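Local atomic coordinates of dimethylsulfoniopropionate lyase (Roseovarius nubinhibens, PDB entry 4B29), a protein that probably cleaves the marine osmolyte dimethylsulfoniopropionate to release dimethyl sulfide, using a zinc site held in a small cupin-type fold. Residues Arg109-Leu112 against Asn113-Trp117; Trp117-Leu120 against Ala121-Gly125; Leu143-Gly146 against Trp147-His150; Met174-Pro177 against Gly178-Arg181. All blocks are in the same frame, centred on the assembly; numbering follows the deposited sequence. Where two conformers were deposited one is given.

Interaction 1. Residues Arg109-Leu112 against Asn113-Trp117; sequences RDFL and NRFGW. With PO4 (phosphate ion), chain E.
Arg109 starts the helical turn by offering its O to Asn113 N, 2.9 Å away, the ordinary bond of a residue to its fourth neighbour. Bends at chi2 and chi3 bring its NH1 to a water shared with Asn113 OD1, while NH2 forms a salt bridge with Glu104. At Asp110 the same spacing produces an ion pair. Arg114 presents its guanidinium side-on, NE reaching Asp110 OD1 at 2.9 Å and NH2 reaching OD2 at 2.8 Å. Both oxygens lie in the guanidinium plane and are met on their syn sides, somewhat out of the carboxylate plane, which is turned 32° from it. Two nearly straight bonds fix the rotation of the group, while NH1 bonds to a phosphate ion, probably from the crystallisation liquor, and to Pro141 O. Phe111 CE1 lies over one face of the Phe115 ring, toward its rim, 3.3 Å from Phe115 CD1; the rings meet obliquely, with planes 45° apart. Leu112 turns its side chain to helix 104-107, and its O receives a bond from His100. The helix therefore hands over to strand 115-122 beside strand 133-139, whose Trp139 touches both phenylalanine rings and whose Tyr138 pairs with Gly116.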
loop_
_atom_site.group_PDB
_atom_site.type_symbol
_atom_site.label_atom_id
_atom_site.label_comp_id
_atom_site.label_asym_id
_atom_site.label_seq_id
_atom_site.Cartn_x
_atom_site.Cartn_y
_atom_site.Cartn_z
ATOM N N ARG A 109 1.135 19.595 -5.467
ATOM C CA ARG A 109 -0.004 19.126 -6.249
ATOM C C ARG A 109 0.247 17.918 -7.173
ATOM O O ARG A 109 -0.629 17.062 -7.327
ATOM C CB ARG A 109 -0.633 20.298 -7.056
ATOM C CG ARG A 109 -1.856 19.907 -7.928
ATOM C CD ARG A 109 -3.080 19.390 -7.097
ATOM N NE ARG A 109 -3.348 20.238 -5.929
ATOM C CZ ARG A 109 -4.065 19.873 -4.867
ATOM N NH1 ARG A 109 -4.601 18.660 -4.786
ATOM N NH2 ARG A 109 -4.240 20.725 -3.873
ATOM N N ASP A 110 1.413 17.853 -7.825
ATOM C CA ASP A 110 1.704 16.762 -8.738
ATOM C C ASP A 110 1.699 15.411 -7.971
ATOM O O ASP A 110 1.163 14.408 -8.467
ATOM C CB ASP A 110 3.083 16.964 -9.387
ATOM C CG ASP A 110 3.451 15.827 -10.334
ATOM O OD1 ASP A 110 2.685 15.546 -11.277
ATOM O OD2 ASP A 110 4.525 15.219 -10.140
ATOM N N PHE A 111 2.300 15.426 -6.790
ATOM C CA PHE A 111 2.360 14.208 -5.929
ATOM C C PHE A 111 0.917 13.817 -5.559
ATOM O O PHE A 111 0.538 12.637 -5.706
ATOM C CB PHE A 111 3.224 14.519 -4.716
ATOM C CG PHE A 111 3.509 13.325 -3.806
ATOM C CD1 PHE A 111 2.545 12.892 -2.881
ATOM C CD2 PHE A 111 4.753 12.698 -3.822
ATOM C CE1 PHE A 111 2.837 11.831 -1.988
ATOM C CE2 PHE A 111 5.042 11.628 -2.935
ATOM C CZ PHE A 111 4.056 11.208 -2.026
ATOM N N LEU A 112 0.096 14.791 -5.146
ATOM C CA LEU A 112 -1.320 14.493 -4.813
ATOM C C LEU A 112 -2.115 13.974 -6.001
ATOM O O LEU A 112 -3.007 13.125 -5.840
ATOM C CB LEU A 112 -2.000 15.713 -4.175
ATOM C CG LEU A 112 -1.419 16.122 -2.808
ATOM C CD1 LEU A 112 -2.042 17.408 -2.303
ATOM C CD2 LEU A 112 -1.658 14.989 -1.756
ATOM N N ASN A 113 -1.815 14.452 -7.218
ATOM C CA ASN A 113 -2.495 13.947 -8.407
ATOM C C ASN A 113 -2.145 12.516 -8.755
ATOM O O ASN A 113 -2.963 11.775 -9.315
ATOM C CB ASN A 113 -2.123 14.808 -9.631
ATOM C CG ASN A 113 -2.827 16.150 -9.632
ATOM O OD1 ASN A 113 -3.893 16.327 -9.014
ATOM N ND2 ASN A 113 -2.236 17.113 -10.342
ATOM N N ARG A 114 -0.902 12.130 -8.481
ATOM C CA ARG A 114 -0.374 10.904 -9.056
ATOM C C ARG A 114 0.017 9.876 -7.961
ATOM O O ARG A 114 0.682 8.895 -8.241
ATOM C CB ARG A 114 0.845 11.215 -9.973
ATOM C CG ARG A 114 0.417 12.158 -11.109
ATOM C CD ARG A 114 1.447 12.166 -12.264
ATOM N NE ARG A 114 2.704 12.729 -11.763
ATOM C CZ ARG A 114 3.832 12.027 -11.664
ATOM N NH1 ARG A 114 3.862 10.747 -12.038
ATOM N NH2 ARG A 114 4.923 12.613 -11.197
ATOM N N PHE A 115 -0.491 10.094 -6.764
ATOM C CA PHE A 115 -0.318 9.089 -5.689
ATOM C C PHE A 115 -1.639 8.974 -4.944
ATOM O O PHE A 115 -2.437 9.928 -4.881
ATOM C CB PHE A 115 0.805 9.525 -4.737
ATOM C CG PHE A 115 0.450 9.411 -3.264
ATOM C CD1 PHE A 115 -0.160 10.488 -2.618
ATOM C CD2 PHE A 115 0.689 8.226 -2.545
ATOM C CE1 PHE A 115 -0.487 10.434 -1.254
ATOM C CE2 PHE A 115 0.331 8.155 -1.159
ATOM C CZ PHE A 115 -0.236 9.255 -0.542
ATOM N N GLY A 116 -1.875 7.815 -4.349
ATOM C CA GLY A 116 -2.946 7.748 -3.331
ATOM C C GLY A 116 -2.811 6.416 -2.602
ATOM O O GLY A 116 -1.977 5.584 -2.947
ATOM N N TRP A 117 -3.634 6.217 -1.587
ATOM C CA TRP A 117 -3.596 4.947 -0.869
ATOM C C TRP A 117 -5.001 4.601 -0.385
ATOM O O TRP A 117 -5.886 5.475 -0.334
ATOM C CB TRP A 117 -2.648 5.038 0.356
ATOM C CG TRP A 117 -3.082 5.960 1.449
ATOM C CD1 TRP A 117 -2.970 7.310 1.479
ATOM C CD2 TRP A 117 -3.706 5.575 2.691
ATOM N NE1 TRP A 117 -3.472 7.809 2.683
ATOM C CE2 TRP A 117 -3.933 6.759 3.434
ATOM C CE3 TRP A 117 -4.077 4.343 3.237
ATOM C CZ2 TRP A 117 -4.519 6.750 4.721
ATOM C CZ3 TRP A 117 -4.675 4.330 4.513
ATOM C CH2 TRP A 117 -4.878 5.536 5.231
HETATM P P PO4 E . 1.557 7.860 -14.527
HETATM O O1 PO4 E . 0.226 8.043 -15.293
HETATM O O2 PO4 E . 1.439 6.825 -13.421
HETATM O O3 PO4 E . 2.554 7.230 -15.468
HETATM O O4 PO4 E . 2.044 9.157 -13.894
HETATM O O HOH W 1 -4.887 16.468 -6.409
HETATM O O HOH W 2 0.210 16.399 -11.947
#

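Interaction 2. Residues Trp117-Leu120 against Ala121-Gly125; sequences WFEL and AGPSG
Glu119, just before a classic beta bulge in which Leu120 and Ala121 both face Val134 of strand 133-139, reaches across to the loop that follows, 121-125. At the bulge, where the chain turns a corner, Ala121 points its CB away from 117-120 overall, and its methyl touches Leu55. Gly122 follows with a phi of 149°, a value that suits glycine; having no CB, it lets Glu119 OE2 come within 3.3 Å of its carbonyl carbon. Pro123 brings CD beside the same oxygen. Ser124 then supplies two donors, one to each carboxylate oxygen: its backbone N bonds to Glu119 OE2 at 2.9 Å, and its OG bonds to Glu119 OE1 at 2.9 Å. Both approach from the syn side, the hydroxyl closer to the carboxylate plane than the amide. Glu119 spans the gap because CG lies anti to its backbone N (chi1 -175°) and the chain stays extended beyond it. Arg99 pairs directly with Glu119 OE1 and also bonds to Ser124 O, so the buried charge is probably well compensated. Gly125 closes the turn through N to Gly122 O, 3.1 Å, and sends a CA-H from its CA toward Glu119 O, 3.3 Å away, while one water donates to both Glu119 O and Ser124 O.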
loop_
_atom_site.group_PDB
_atom_site.type_symbol
_atom_site.label_atom_id
_atom_site.label_comp_id
_atom_site.label_asym_id
_atom_site.label_seq_id
_atom_site.Cartn_x
_atom_site.Cartn_y
_atom_site.Cartn_z
ATOM N N TRP A 117 -3.634 6.217 -1.587
ATOM C CA TRP A 117 -3.596 4.947 -0.869
ATOM C C TRP A 117 -5.001 4.601 -0.385
ATOM O O TRP A 117 -5.886 5.475 -0.334
ATOM C CB TRP A 117 -2.648 5.038 0.356
ATOM C CG TRP A 117 -3.082 5.960 1.449
ATOM C CD1 TRP A 117 -2.970 7.310 1.479
ATOM C CD2 TRP A 117 -3.706 5.575 2.691
ATOM N NE1 TRP A 117 -3.472 7.809 2.683
ATOM C CE2 TRP A 117 -3.933 6.759 3.434
ATOM C CE3 TRP A 117 -4.077 4.343 3.237
ATOM C CZ2 TRP A 117 -4.519 6.750 4.721
ATOM C CZ3 TRP A 117 -4.675 4.330 4.513
ATOM C CH2 TRP A 117 -4.878 5.536 5.231
ATOM N N PHE A 118 -5.177 3.346 0.021
ATOM C CA PHE A 118 -6.440 3.001 0.652
ATOM C C PHE A 118 -6.204 1.861 1.634
ATOM O O PHE A 118 -5.158 1.185 1.605
ATOM C CB PHE A 118 -7.507 2.632 -0.390
ATOM C CG PHE A 118 -7.245 1.346 -1.175
ATOM C CD1 PHE A 118 -7.693 0.084 -0.735
ATOM C CD2 PHE A 118 -6.577 1.413 -2.395
ATOM C CE1 PHE A 118 -7.493 -1.089 -1.525
ATOM C CE2 PHE A 118 -6.393 0.257 -3.183
ATOM C CZ PHE A 118 -6.805 -1.001 -2.758
ATOM N N GLU A 119 -7.192 1.621 2.502
ATOM C CA GLU A 119 -7.049 0.548 3.503
ATOM C C GLU A 119 -7.923 -0.610 3.063
ATOM O O GLU A 119 -9.158 -0.495 3.017
ATOM C CB GLU A 119 -7.495 1.088 4.880
ATOM C CG GLU A 119 -7.287 0.092 6.048
ATOM C CD GLU A 119 -7.678 0.727 7.397
ATOM O OE1 GLU A 119 -7.912 1.957 7.487
ATOM O OE2 GLU A 119 -8.004 -0.062 8.298
ATOM N N LEU A 120 -7.298 -1.710 2.672
ATOM C CA LEU A 120 -8.060 -2.849 2.211
ATOM C C LEU A 120 -8.716 -3.562 3.378
ATOM O O LEU A 120 -9.903 -3.947 3.310
ATOM C CB LEU A 120 -7.104 -3.811 1.483
ATOM C CG LEU A 120 -7.691 -5.154 1.063
ATOM C CD1 LEU A 120 -9.002 -4.932 0.156
ATOM C CD2 LEU A 120 -6.619 -6.005 0.343
ATOM N N ALA A 121 -7.939 -3.788 4.435
ATOM C CA ALA A 121 -8.460 -4.556 5.600
ATOM C C ALA A 121 -7.915 -3.893 6.840
ATOM O O ALA A 121 -6.757 -3.442 6.886
ATOM C CB ALA A 121 -8.046 -6.018 5.574
ATOM N N GLY A 122 -8.757 -3.810 7.876
ATOM C CA GLY A 122 -8.261 -3.274 9.122
ATOM C C GLY A 122 -9.405 -2.564 9.843
ATOM O O GLY A 122 -10.598 -2.710 9.454
ATOM N N PRO A 123 -9.076 -1.761 10.845
ATOM C CA PRO A 123 -10.150 -1.147 11.649
ATOM C C PRO A 123 -11.084 -0.301 10.775
ATOM O O PRO A 123 -12.296 -0.294 11.007
ATOM C CB PRO A 123 -9.376 -0.257 12.625
ATOM C CG PRO A 123 -8.093 -1.117 12.892
ATOM C CD PRO A 123 -7.749 -1.667 11.516
ATOM N N SER A 124 -10.532 0.336 9.740
ATOM C CA SER A 124 -11.372 1.133 8.802
ATOM C C SER A 124 -11.172 0.698 7.338
ATOM O O SER A 124 -11.200 1.535 6.406
ATOM C CB SER A 124 -11.231 2.636 8.989
ATOM O OG SER A 124 -9.945 3.054 9.211
ATOM N N GLY A 125 -10.979 -0.591 7.172
ATOM C CA GLY A 125 -10.774 -1.193 5.854
ATOM C C GLY A 125 -12.085 -1.386 5.101
ATOM O O GLY A 125 -13.206 -1.231 5.651
HETATM O O HOH W 3 -11.077 1.724 3.610
#

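Interaction 3. Residues Leu143-Gly146 against Trp147-His150; sequences LDYG and WHEH. With ZN (zinc ion), chain J; PO4 (phosphate ion), chain B.
Tyr145 lays one face of its ring over the imidazole of His148, three residues further along the chain. The two form an offset stack with centroids 3.7 Å apart and planes only 12° from parallel. His148 CE1 sits above the centre of the tyrosine ring, and Tyr145 CZ lies in return over the centre of the imidazole; the closest pair is Tyr145 CE2 with His148 CE1, 3.2 Å. The side chains themselves cross at about a right angle. His148 adopts a chi1 of 56°, its CG between backbone N and carbonyl carbon, which folds the ring back over the preceding residues. There its ND1 gives a nearly straight bond to Gly146 O, 2.8 Å, lying in the imidazole plane, and this bond fixes the rotation of the ring. At the other end His148 NE2 donates to phosphate O3 at 2.7 Å, and Tyr145 OH, which also bonds to Tyr102 OH, donates to phosphate O1 at 2.5 Å. Another oxygen of the same ion, O4, binds the zinc at 1.9 Å beside His150 NE2, at 2.1 Å from the metal. Glu154 and His189 complete the protein ligands. His148 and His150 form the His-x-His pair of the first cupin motif, yet here the first histidine meets the zinc-bound anion instead of the metal. The phosphate probably came from the crystallisation liquor, but zinc, an imidazole N-H and a phenol hold three of its oxygens, with Tyr156 a further partner, consistent with a pocket suited to an anionic group.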
loop_
_atom_site.group_PDB
_atom_site.type_symbol
_atom_site.label_atom_id
_atom_site.label_comp_id
_atom_site.label_asym_id
_atom_site.label_seq_id
_atom_site.Cartn_x
_atom_site.Cartn_y
_atom_site.Cartn_z
ATOM N N LEU A 143 8.390 10.625 -8.491
ATOM C CA LEU A 143 7.920 11.206 -7.235
ATOM C C LEU A 143 8.893 10.920 -6.116
ATOM O O LEU A 143 9.544 9.863 -6.101
ATOM C CB LEU A 143 6.548 10.601 -6.886
ATOM C CG LEU A 143 5.386 11.025 -7.800
ATOM C CD1 LEU A 143 4.045 10.416 -7.222
ATOM C CD2 LEU A 143 5.268 12.558 -7.866
ATOM N N ASP A 144 9.012 11.881 -5.208
ATOM C CA ASP A 144 9.859 11.710 -4.040
ATOM C C ASP A 144 8.966 11.813 -2.808
ATOM O O ASP A 144 8.459 12.876 -2.459
ATOM C CB ASP A 144 10.958 12.768 -4.011
ATOM C CG ASP A 144 12.039 12.457 -3.004
ATOM O OD1 ASP A 144 12.923 11.598 -3.291
ATOM O OD2 ASP A 144 12.008 13.084 -1.920
ATOM N N TYR A 145 8.720 10.667 -2.199
ATOM C CA TYR A 145 7.938 10.603 -0.953
ATOM C C TYR A 145 8.959 10.787 0.129
ATOM O O TYR A 145 9.785 9.879 0.383
ATOM C CB TYR A 145 7.258 9.226 -0.880
ATOM C CG TYR A 145 6.320 8.998 0.282
ATOM C CD1 TYR A 145 5.895 10.050 1.105
ATOM C CD2 TYR A 145 5.810 7.718 0.513
ATOM C CE1 TYR A 145 5.008 9.803 2.169
ATOM C CE2 TYR A 145 4.897 7.469 1.561
ATOM C CZ TYR A 145 4.522 8.525 2.379
ATOM O OH TYR A 145 3.621 8.273 3.414
ATOM N N GLY A 146 8.959 11.965 0.755
ATOM C CA GLY A 146 10.027 12.332 1.695
ATOM C C GLY A 146 9.938 11.595 3.021
ATOM O O GLY A 146 9.000 10.801 3.239
ATOM N N TRP A 147 10.894 11.853 3.895
ATOM C CA TRP A 147 11.002 11.163 5.187
ATOM C C TRP A 147 9.685 11.286 5.984
ATOM O O TRP A 147 9.169 12.397 6.214
ATOM C CB TRP A 147 12.133 11.752 6.034
ATOM C CG TRP A 147 13.499 11.507 5.447
ATOM C CD1 TRP A 147 14.332 12.464 4.897
ATOM C CD2 TRP A 147 14.208 10.260 5.369
ATOM N NE1 TRP A 147 15.516 11.867 4.461
ATOM C CE2 TRP A 147 15.472 10.526 4.754
ATOM C CE3 TRP A 147 13.932 8.955 5.794
ATOM C CZ2 TRP A 147 16.430 9.523 4.535
ATOM C CZ3 TRP A 147 14.881 7.955 5.560
ATOM C CH2 TRP A 147 16.125 8.243 4.936
ATOM N N HIS A 148 9.156 10.132 6.389
ATOM C CA HIS A 148 7.905 10.120 7.169
ATOM C C HIS A 148 8.008 8.980 8.165
ATOM O O HIS A 148 8.877 8.114 8.044
ATOM C CB HIS A 148 6.688 9.956 6.266
ATOM C CG HIS A 148 6.733 8.749 5.393
ATOM N ND1 HIS A 148 7.520 8.695 4.260
ATOM C CD2 HIS A 148 6.073 7.563 5.456
ATOM C CE1 HIS A 148 7.366 7.521 3.673
ATOM N NE2 HIS A 148 6.483 6.818 4.375
ATOM N N GLU A 149 7.120 8.974 9.168
ATOM C CA GLU A 149 7.336 8.046 10.262
ATOM C C GLU A 149 6.021 7.824 11.003
ATOM O O GLU A 149 5.052 8.572 10.819
ATOM C CB GLU A 149 8.375 8.605 11.247
ATOM C CG GLU A 149 7.885 9.941 11.871
ATOM C CD GLU A 149 8.972 10.523 12.705
ATOM O OE1 GLU A 149 9.883 11.156 12.129
ATOM O OE2 GLU A 149 8.953 10.269 13.928
ATOM N N HIS A 150 6.012 6.790 11.832
ATOM C CA HIS A 150 4.825 6.470 12.636
ATOM C C HIS A 150 5.221 5.444 13.681
ATOM O O HIS A 150 6.148 4.621 13.476
ATOM C CB HIS A 150 3.688 5.899 11.761
ATOM C CG HIS A 150 4.184 4.978 10.685
ATOM N ND1 HIS A 150 4.620 3.698 10.934
ATOM C CD2 HIS A 150 4.366 5.194 9.368
ATOM C CE1 HIS A 150 5.032 3.140 9.799
ATOM N NE2 HIS A 150 4.877 4.039 8.836
HETATM ZN ZN ZN J . 5.449 3.899 6.856
HETATM P P PO4 B . 3.795 4.728 4.564
HETATM O O1 PO4 B . 3.001 5.873 4.010
HETATM O O2 PO4 B . 2.933 3.458 4.423
HETATM O O3 PO4 B . 5.125 4.533 3.847
HETATM O O4 PO4 B . 4.117 4.913 6.011
#

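Interaction 4. Residues Met174-Pro177 against Gly178-Arg181; sequences MLEP and GQTR
Gln179 reaches back alongside the preceding residues with its side chain until OE1 accepts a bond from Glu176 N at 2.9 Å. The first torsion makes this possible: CG stands beside the backbone N and anti to the carbonyl carbon (chi1 -71°), and the next bond is extended, carrying the amide alongside the incoming chain. The donor lies somewhat tilted from the plane of that amide carbonyl. In the other direction Gln179 N gives its hydrogen to Glu176 O, 3.0 Å away and in the carbonyl plane, so residues 176 and 179 are joined once through backbone and once through a side chain. The backbone bond closes a type II beta turn whose corners are Pro177 and Gly178, the glycine taking the positive phi (94°) expected at the third position. This turn links strand 173-175, at the edge of one sheet of the cupin fold, to strand 180-183, at the edge of the other. On the strand leading into the turn, Leu175, with CG beside its own backbone N (chi1 -58°), divides its two methyl groups: CD2 touches Gln179 CB at 4.0 Å, whereas CD1 meets Arg181 CB at 4.0 Å. Arg181 runs extended from CG to NE, crossing the leucine at about a right angle, and its NH2 finds Pro171 O. Glu176, also extended, carries its carboxylate away from the turn to a salt bridge with Arg162. Gln179 NE2 donates to a water 3.2 Å away, which in turn donates to Met174 O at 2.7 Å.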
loop_
_atom_site.group_PDB
_atom_site.type_symbol
_atom_site.label_atom_id
_atom_site.label_comp_id
_atom_site.label_asym_id
_atom_site.label_seq_id
_atom_site.Cartn_x
_atom_site.Cartn_y
_atom_site.Cartn_z
ATOM N N MET A 174 16.608 -0.986 -3.740
ATOM C CA MET A 174 15.732 -0.810 -4.880
ATOM C C MET A 174 14.876 -2.062 -4.974
ATOM O O MET A 174 15.413 -3.174 -5.133
ATOM C CB MET A 174 16.621 -0.698 -6.141
ATOM C CG MET A 174 15.795 -0.441 -7.387
ATOM S SD MET A 174 15.025 1.174 -7.499
ATOM C CE MET A 174 16.436 2.213 -7.967
ATOM N N LEU A 175 13.559 -1.920 -4.733
ATOM C CA LEU A 175 12.703 -3.107 -4.634
ATOM C C LEU A 175 11.798 -3.293 -5.837
ATOM O O LEU A 175 11.241 -2.308 -6.355
ATOM C CB LEU A 175 11.770 -2.974 -3.396
ATOM C CG LEU A 175 12.557 -2.795 -2.074
ATOM C CD1 LEU A 175 11.512 -2.724 -0.938
ATOM C CD2 LEU A 175 13.612 -3.938 -1.851
ATOM N N GLU A 176 11.685 -4.555 -6.242
ATOM C CA GLU A 176 10.913 -5.008 -7.394
ATOM C C GLU A 176 9.821 -5.960 -6.888
ATOM O O GLU A 176 9.821 -6.350 -5.699
ATOM C CB GLU A 176 11.873 -5.748 -8.355
ATOM C CG GLU A 176 12.724 -4.631 -8.997
ATOM C CD GLU A 176 13.592 -5.009 -10.155
ATOM O OE1 GLU A 176 13.604 -6.186 -10.593
ATOM O OE2 GLU A 176 14.271 -4.065 -10.632
ATOM N N PRO A 177 8.917 -6.400 -7.779
ATOM C CA PRO A 177 7.718 -7.163 -7.315
ATOM C C PRO A 177 7.983 -8.396 -6.472
ATOM O O PRO A 177 8.809 -9.268 -6.818
ATOM C CB PRO A 177 7.033 -7.557 -8.619
ATOM C CG PRO A 177 7.310 -6.304 -9.535
ATOM C CD PRO A 177 8.785 -5.982 -9.197
ATOM N N GLY A 178 7.318 -8.446 -5.309
ATOM C CA GLY A 178 7.454 -9.549 -4.373
ATOM C C GLY A 178 8.499 -9.325 -3.276
ATOM O O GLY A 178 8.498 -10.064 -2.275
ATOM N N GLN A 179 9.402 -8.342 -3.477
ATOM C CA GLN A 179 10.371 -8.016 -2.432
ATOM C C GLN A 179 9.630 -7.277 -1.321
ATOM O O GLN A 179 8.565 -6.711 -1.561
ATOM C CB GLN A 179 11.526 -7.181 -2.983
ATOM C CG GLN A 179 12.425 -8.057 -3.900
ATOM C CD GLN A 179 13.634 -7.255 -4.319
ATOM O OE1 GLN A 179 13.577 -6.476 -5.276
ATOM N NE2 GLN A 179 14.716 -7.442 -3.610
ATOM N N THR A 180 10.206 -7.323 -0.120
ATOM C CA THR A 180 9.560 -6.715 1.067
ATOM C C THR A 180 10.542 -5.867 1.828
ATOM O O THR A 180 11.784 -5.941 1.617
ATOM C CB THR A 180 9.008 -7.796 2.038
ATOM O OG1 THR A 180 10.076 -8.604 2.614
ATOM C CG2 THR A 180 7.971 -8.713 1.303
ATOM N N ARG A 181 10.026 -5.022 2.718
ATOM C CA ARG A 181 10.927 -4.332 3.621
ATOM C C ARG A 181 10.225 -4.042 4.942
ATOM O O ARG A 181 9.107 -3.488 4.893
ATOM C CB ARG A 181 11.414 -3.027 3.049
ATOM C CG ARG A 181 12.703 -2.672 3.903
ATOM C CD ARG A 181 13.151 -1.252 3.827
ATOM N NE ARG A 181 14.515 -1.289 4.350
ATOM C CZ ARG A 181 15.504 -0.521 3.924
ATOM N NH1 ARG A 181 15.277 0.466 3.084
ATOM N NH2 ARG A 181 16.718 -0.778 4.399
HETATM O O HOH W 4 16.824 -5.017 -3.702
HETATM O O HOH W 5 15.574 -5.920 -7.004
#

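Read from the N terminus, the contacts follow one another, the first two sharing Trp117, and each joins residues close in sequence; none encloses or crosses another. Interaction 1 carries helix 109-114 into strand 115-122, and interaction 2 takes up that strand and closes the loop at its far end, about 18 Å away between centres. Interaction 3, on strand 144-149 of the other sheet, returns to interaction 1: Leu143 packs on Asp110 and Arg114, and Phe111 touches Tyr145. Interaction 4 closes the turn that connects the two sheets. It stands apart, its nearest atoms about 8 Å from interaction 3 and about 15 Å from interactions 1 and 2.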